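Local coordinates for cyclic nucleotide-binding protein (Brucella abortus biovar 1, PDB 5D1I), which is of unknown function but has a beta-barrel domain of the cyclic nucleotide-binding family, and might be a DNA-binding transcription regulator, at residues A[39-53]-A[101-115]. Residues are numbered along the deposited sequence; the frame is centred on the assembly and turned at random.
Sequences AERLVLRAGRELFRE and RLTGAVADVETEVIR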
loop_
_atom_site.group_PDB
_atom_site.type_symbol
_atom_site.label_atom_id
_atom_site.label_comp_id
_atom_site.label_asym_id
_atom_site.label_seq_id
_atom_site.Cartn_x
_atom_site.Cartn_y
_atom_site.Cartn_z
ATOM N N ALA A 39 -11.658 8.250 8.821
ATOM C CA ALA A 39 -12.053 7.621 7.570
ATOM C C ALA A 39 -13.566 7.576 7.402
ATOM O O ALA A 39 -14.307 7.570 8.381
ATOM C CB ALA A 39 -11.487 6.229 7.502
ATOM N N GLU A 40 -14.015 7.546 6.152
ATOM C CA GLU A 40 -15.430 7.358 5.847
ATOM C C GLU A 40 -15.661 5.961 5.280
ATOM O O GLU A 40 -14.947 5.524 4.376
ATOM C CB GLU A 40 -15.917 8.423 4.860
ATOM C CG GLU A 40 -17.414 8.397 4.591
ATOM C CD GLU A 40 -17.826 9.321 3.459
ATOM O OE1 GLU A 40 -19.025 9.665 3.375
ATOM O OE2 GLU A 40 -16.955 9.700 2.646
ATOM N N ARG A 41 -16.654 5.259 5.819
ATOM C CA ARG A 41 -17.008 3.925 5.344
ATOM C C ARG A 41 -18.078 3.994 4.264
ATOM O O ARG A 41 -19.110 4.633 4.450
ATOM C CB ARG A 41 -17.505 3.056 6.501
ATOM C CG ARG A 41 -16.418 2.524 7.416
ATOM C CD ARG A 41 -15.874 1.204 6.900
ATOM N NE ARG A 41 -15.337 0.378 7.977
ATOM C CZ ARG A 41 -14.957 -0.885 7.824
ATOM N NH1 ARG A 41 -15.060 -1.467 6.638
ATOM N NH2 ARG A 41 -14.486 -1.572 8.854
ATOM N N LEU A 42 -17.838 3.327 3.140
ATOM C CA LEU A 42 -18.805 3.316 2.048
ATOM C C LEU A 42 -19.159 1.897 1.637
ATOM O O LEU A 42 -18.281 1.054 1.474
ATOM C CB LEU A 42 -18.261 4.077 0.838
ATOM C CG LEU A 42 -18.077 5.586 0.980
ATOM C CD1 LEU A 42 -17.454 6.167 -0.279
ATOM C CD2 LEU A 42 -19.411 6.249 1.278
ATOM N N VAL A 43 -20.449 1.636 1.466
ATOM C CA VAL A 43 -20.888 0.355 0.932
ATOM C C VAL A 43 -21.271 0.523 -0.533
ATOM O O VAL A 43 -22.182 1.282 -0.864
ATOM C CB VAL A 43 -22.072 -0.220 1.721
ATOM C CG1 VAL A 43 -22.608 -1.462 1.034
ATOM C CG2 VAL A 43 -21.644 -0.542 3.144
ATOM N N LEU A 44 -20.557 -0.181 -1.404
ATOM C CA LEU A 44 -20.761 -0.071 -2.841
ATOM C C LEU A 44 -21.553 -1.253 -3.368
ATOM O O LEU A 44 -21.131 -2.400 -3.223
ATOM C CB LEU A 44 -19.419 0.011 -3.574
ATOM C CG LEU A 44 -18.378 0.991 -3.031
ATOM C CD1 LEU A 44 -17.077 0.861 -3.801
ATOM C CD2 LEU A 44 -18.895 2.419 -3.084
ATOM N N ARG A 45 -22.699 -0.977 -3.979
ATOM C CA ARG A 45 -23.473 -2.030 -4.618
ATOM C C ARG A 45 -22.739 -2.544 -5.851
ATOM O O ARG A 45 -21.898 -1.849 -6.416
ATOM C CB ARG A 45 -24.867 -1.526 -5.001
ATOM C CG ARG A 45 -25.710 -1.081 -3.814
ATOM C CD ARG A 45 -27.083 -0.588 -4.249
ATOM N NE ARG A 45 -27.857 -0.067 -3.124
ATOM C CZ ARG A 45 -28.646 -0.808 -2.351
ATOM N NH1 ARG A 45 -28.773 -2.109 -2.579
ATOM N NH2 ARG A 45 -29.310 -0.248 -1.348
ATOM N N ALA A 46 -23.052 -3.767 -6.259
ATOM C CA ALA A 46 -22.495 -4.323 -7.486
ATOM C C ALA A 46 -22.830 -3.424 -8.671
ATOM O O ALA A 46 -23.968 -2.978 -8.825
ATOM C CB ALA A 46 -23.018 -5.733 -7.720
ATOM N N GLY A 47 -21.829 -3.140 -9.495
ATOM C CA GLY A 47 -22.033 -2.297 -10.657
ATOM C C GLY A 47 -21.812 -0.818 -10.396
ATOM O O GLY A 47 -21.806 -0.023 -11.333
ATOM N N ARG A 48 -21.628 -0.436 -9.135
ATOM C CA ARG A 48 -21.369 0.968 -8.828
ATOM C C ARG A 48 -19.951 1.379 -9.190
ATOM O O ARG A 48 -18.982 0.680 -8.884
ATOM C CB ARG A 48 -21.607 1.284 -7.352
ATOM C CG ARG A 48 -21.197 2.715 -7.011
ATOM C CD ARG A 48 -21.468 3.094 -5.579
ATOM N NE ARG A 48 -21.187 4.505 -5.339
ATOM C CZ ARG A 48 -21.455 5.134 -4.200
ATOM N NH1 ARG A 48 -22.013 4.475 -3.195
ATOM N NH2 ARG A 48 -21.167 6.421 -4.066
ATOM N N GLU A 49 -19.832 2.530 -9.834
ATOM C CA GLU A 49 -18.522 3.092 -10.098
ATOM C C GLU A 49 -18.139 4.073 -9.015
ATOM O O GLU A 49 -18.938 4.916 -8.601
ATOM C CB GLU A 49 -18.489 3.766 -11.457
ATOM C CG GLU A 49 -18.621 2.790 -12.593
ATOM C CD GLU A 49 -18.446 3.452 -13.928
ATOM O OE1 GLU A 49 -17.342 3.975 -14.194
ATOM O OE2 GLU A 49 -19.415 3.451 -14.710
ATOM N N LEU A 50 -16.903 3.938 -8.555
ATOM C CA LEU A 50 -16.349 4.793 -7.523
ATOM C C LEU A 50 -15.986 6.151 -8.112
ATOM O O LEU A 50 -16.232 7.194 -7.509
ATOM C CB LEU A 50 -15.122 4.122 -6.907
ATOM C CG LEU A 50 -14.852 4.314 -5.420
ATOM C CD1 LEU A 50 -16.151 4.306 -4.635
ATOM C CD2 LEU A 50 -13.920 3.216 -4.941
ATOM N N PHE A 51 -15.408 6.120 -9.306
ATOM C CA PHE A 51 -14.933 7.328 -9.967
ATOM C C PHE A 51 -14.702 7.084 -11.451
ATOM O O PHE A 51 -14.621 5.939 -11.892
ATOM C CB PHE A 51 -13.637 7.816 -9.315
ATOM C CG PHE A 51 -12.611 6.732 -9.116
ATOM C CD1 PHE A 51 -11.928 6.189 -10.192
ATOM C CD2 PHE A 51 -12.322 6.263 -7.846
ATOM C CE1 PHE A 51 -10.986 5.206 -10.008
ATOM C CE2 PHE A 51 -11.382 5.277 -7.658
ATOM C CZ PHE A 51 -10.712 4.746 -8.736
ATOM N N ARG A 52 -14.573 8.163 -12.216
ATOM C CA ARG A 52 -14.270 8.041 -13.635
ATOM C C ARG A 52 -12.777 8.222 -13.878
ATOM O O ARG A 52 -12.123 9.016 -13.209
ATOM C CB ARG A 52 -15.076 9.059 -14.449
ATOM C CG ARG A 52 -14.837 8.994 -15.952
ATOM C CD ARG A 52 -16.149 9.040 -16.729
ATOM N NE ARG A 52 -15.942 8.894 -18.167
ATOM C CZ ARG A 52 -16.336 9.782 -19.078
ATOM N NH1 ARG A 52 -16.973 10.885 -18.706
ATOM N NH2 ARG A 52 -16.104 9.561 -20.366
ATOM N N GLU A 53 -12.243 7.458 -14.825
ATOM C CA GLU A 53 -10.868 7.614 -15.275
ATOM C C GLU A 53 -10.597 9.057 -15.698
ATOM O O GLU A 53 -11.369 9.642 -16.456
ATOM C CB GLU A 53 -10.600 6.657 -16.435
ATOM C CG GLU A 53 -9.178 6.634 -16.944
ATOM C CD GLU A 53 -8.979 5.571 -18.005
ATOM O OE1 GLU A 53 -8.028 4.771 -17.886
ATOM O OE2 GLU A 53 -9.784 5.527 -18.958
ATOM N N ARG A 101 -7.547 10.238 -11.478
ATOM C CA ARG A 101 -7.761 8.796 -11.437
ATOM C C ARG A 101 -7.114 8.103 -12.632
ATOM O O ARG A 101 -7.489 8.346 -13.780
ATOM C CB ARG A 101 -9.260 8.490 -11.392
ATOM C CG ARG A 101 -9.982 9.156 -10.228
ATOM C CD ARG A 101 -9.519 8.596 -8.878
ATOM N NE ARG A 101 -10.205 9.250 -7.767
ATOM C CZ ARG A 101 -9.944 9.030 -6.482
ATOM N NH1 ARG A 101 -9.005 8.168 -6.129
ATOM N NH2 ARG A 101 -10.623 9.683 -5.546
ATOM N N LEU A 102 -6.137 7.243 -12.355
ATOM C CA LEU A 102 -5.383 6.566 -13.406
ATOM C C LEU A 102 -6.222 5.558 -14.184
ATOM O O LEU A 102 -5.949 5.278 -15.353
ATOM C CB LEU A 102 -4.164 5.863 -12.814
ATOM C CG LEU A 102 -3.053 6.776 -12.290
ATOM C CD1 LEU A 102 -1.922 5.947 -11.697
ATOM C CD2 LEU A 102 -2.537 7.676 -13.400
ATOM N N THR A 103 -7.227 4.993 -13.527
ATOM C CA THR A 103 -8.102 4.014 -14.168
ATOM C C THR A 103 -9.555 4.270 -13.809
ATOM O O THR A 103 -9.856 5.099 -12.953
ATOM C CB THR A 103 -7.768 2.575 -13.740
ATOM O OG1 THR A 103 -8.351 2.329 -12.454
ATOM C CG2 THR A 103 -6.259 2.354 -13.658
ATOM N N GLY A 104 -10.455 3.544 -14.461
ATOM C CA GLY A 104 -11.823 3.460 -13.990
ATOM C C GLY A 104 -11.864 2.382 -12.924
ATOM O O GLY A 104 -10.912 1.615 -12.779
ATOM N N ALA A 105 -12.953 2.330 -12.167
ATOM C CA ALA A 105 -13.127 1.313 -11.137
ATOM C C ALA A 105 -14.605 1.061 -10.896
ATOM O O ALA A 105 -15.366 1.998 -10.674
ATOM C CB ALA A 105 -12.449 1.735 -9.848
ATOM N N VAL A 106 -15.006 -0.206 -10.940
ATOM C CA VAL A 106 -16.390 -0.585 -10.694
ATOM C C VAL A 106 -16.443 -1.780 -9.746
ATOM O O VAL A 106 -15.630 -2.699 -9.845
ATOM C CB VAL A 106 -17.127 -0.919 -12.017
ATOM C CG1 VAL A 106 -16.446 -2.074 -12.738
ATOM C CG2 VAL A 106 -18.597 -1.235 -11.762
ATOM N N ALA A 107 -17.385 -1.751 -8.810
ATOM C CA ALA A 107 -17.584 -2.871 -7.900
ATOM C C ALA A 107 -18.208 -4.046 -8.638
ATOM O O ALA A 107 -19.280 -3.911 -9.226
ATOM C CB ALA A 107 -18.461 -2.458 -6.727
ATOM N N ASP A 108 -17.536 -5.193 -8.609
ATOM C CA ASP A 108 -18.068 -6.415 -9.209
ATOM C C ASP A 108 -19.174 -6.996 -8.347
ATOM O O ASP A 108 -20.187 -7.476 -8.848
ATOM C CB ASP A 108 -16.965 -7.457 -9.395
ATOM C CG ASP A 108 -15.837 -6.959 -10.271
ATOM O OD1 ASP A 108 -16.089 -6.088 -11.126
ATOM O OD2 ASP A 108 -14.697 -7.438 -10.108
ATOM N N VAL A 109 -18.954 -6.969 -7.040
ATOM C CA VAL A 109 -19.933 -7.438 -6.071
ATOM C C VAL A 109 -20.076 -6.365 -5.004
ATOM O O VAL A 109 -19.349 -5.367 -5.038
ATOM C CB VAL A 109 -19.510 -8.768 -5.429
ATOM C CG1 VAL A 109 -19.424 -9.864 -6.481
ATOM C CG2 VAL A 109 -18.177 -8.604 -4.715
ATOM N N GLU A 110 -21.000 -6.557 -4.064
ATOM C CA GLU A 110 -21.126 -5.611 -2.960
ATOM C C GLU A 110 -19.779 -5.482 -2.268
ATOM O O GLU A 110 -19.191 -6.475 -1.849
ATOM C CB GLU A 110 -22.196 -6.035 -1.959
ATOM C CG GLU A 110 -22.341 -5.042 -0.817
ATOM C CD GLU A 110 -23.437 -5.414 0.153
ATOM O OE1 GLU A 110 -24.602 -5.059 -0.110
ATOM O OE2 GLU A 110 -23.130 -6.057 1.178
ATOM N N THR A 111 -19.289 -4.251 -2.179
ATOM C CA THR A 111 -17.919 -3.991 -1.754
ATOM C C THR A 111 -17.876 -2.879 -0.717
ATOM O O THR A 111 -18.536 -1.849 -0.868
ATOM C CB THR A 111 -17.033 -3.616 -2.963
ATOM O OG1 THR A 111 -16.989 -4.720 -3.874
ATOM C CG2 THR A 111 -15.612 -3.265 -2.531
ATOM N N GLU A 112 -17.107 -3.098 0.341
ATOM C CA GLU A 112 -16.967 -2.103 1.388
ATOM C C GLU A 112 -15.581 -1.498 1.354
ATOM O O GLU A 112 -14.578 -2.215 1.374
ATOM C CB GLU A 112 -17.249 -2.713 2.761
ATOM C CG GLU A 112 -16.969 -1.763 3.905
ATOM C CD GLU A 112 -17.782 -2.085 5.139
ATOM O OE1 GLU A 112 -17.307 -1.782 6.253
ATOM O OE2 GLU A 112 -18.898 -2.627 4.996
ATOM N N VAL A 113 -15.529 -0.174 1.289
ATOM C CA VAL A 113 -14.261 0.530 1.209
ATOM C C VAL A 113 -14.126 1.570 2.312
ATOM O O VAL A 113 -15.115 2.076 2.841
ATOM C CB VAL A 113 -14.078 1.229 -0.156
ATOM C CG1 VAL A 113 -14.046 0.209 -1.288
ATOM C CG2 VAL A 113 -15.178 2.257 -0.382
ATOM N N ILE A 114 -12.882 1.871 2.652
ATOM C CA ILE A 114 -12.553 2.948 3.566
ATOM C C ILE A 114 -12.071 4.138 2.747
ATOM O O ILE A 114 -11.122 4.007 1.976
ATOM C CB ILE A 114 -11.463 2.517 4.563
ATOM C CG1 ILE A 114 -12.039 1.554 5.601
ATOM C CG2 ILE A 114 -10.840 3.722 5.228
ATOM C CD1 ILE A 114 -10.988 0.908 6.475
ATOM N N ARG A 115 -12.727 5.286 2.886
ATOM C CA ARG A 115 -12.313 6.469 2.142
ATOM C C ARG A 115 -11.489 7.413 3.004
ATOM O O ARG A 115 -11.946 7.878 4.047
ATOM C CB ARG A 115 -13.520 7.220 1.580
ATOM C CG ARG A 115 -13.136 8.381 0.672
ATOM C CD ARG A 115 -14.347 9.230 0.290
ATOM N NE ARG A 115 -14.761 10.105 1.380
ATOM C CZ ARG A 115 -14.376 11.372 1.508
ATOM N NH1 ARG A 115 -13.576 11.921 0.603
ATOM N NH2 ARG A 115 -14.797 12.095 2.537
HETATM O O HOH W 1 -5.960 6.474 -17.691
#
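R101 lays its guanidinium almost flat on the ring of F51, the planes 7° apart. Bent at chi2 (-66°), the chain sets CD over the ring centre, 3.6 Å from the centroid, in a CH-pi contact, while CZ makes an off-centre cation-pi contact; arginine suits the place, its aliphatic CD giving the one and its flat cationic end the other. A water joins L102 O to E53 OE1, which also bonds H72. T103 O meets the ring edge of F51 in plane, 3.2 Å from CE1. A105 is small enough to put CB 3.6 Å from F51 CZ, and V106 CB packs on CG of E49, whose carboxylate is in a salt bridge with R78. A107 grips the second half of the type II turn R45-R48: its O accepts from G47 N at 2.7 Å, its N donates to R48 O, and G47 suits the positive phi there. Here both segments pass from one sheet of the cupin-type cyclic nucleotide-binding beta barrel to the other. T111 then begins an antiparallel pairing with 40-44, exchanging backbone bonds with L44. V113, branched and apolar, fills the L42 and L44 face, its CG1 4.0 Å from L44 CD1. I114 CG2 presses tightly on A39 CB, while R115 NE, 2.6 Å from E40 OE2, closes a salt bridge, planes 77° apart.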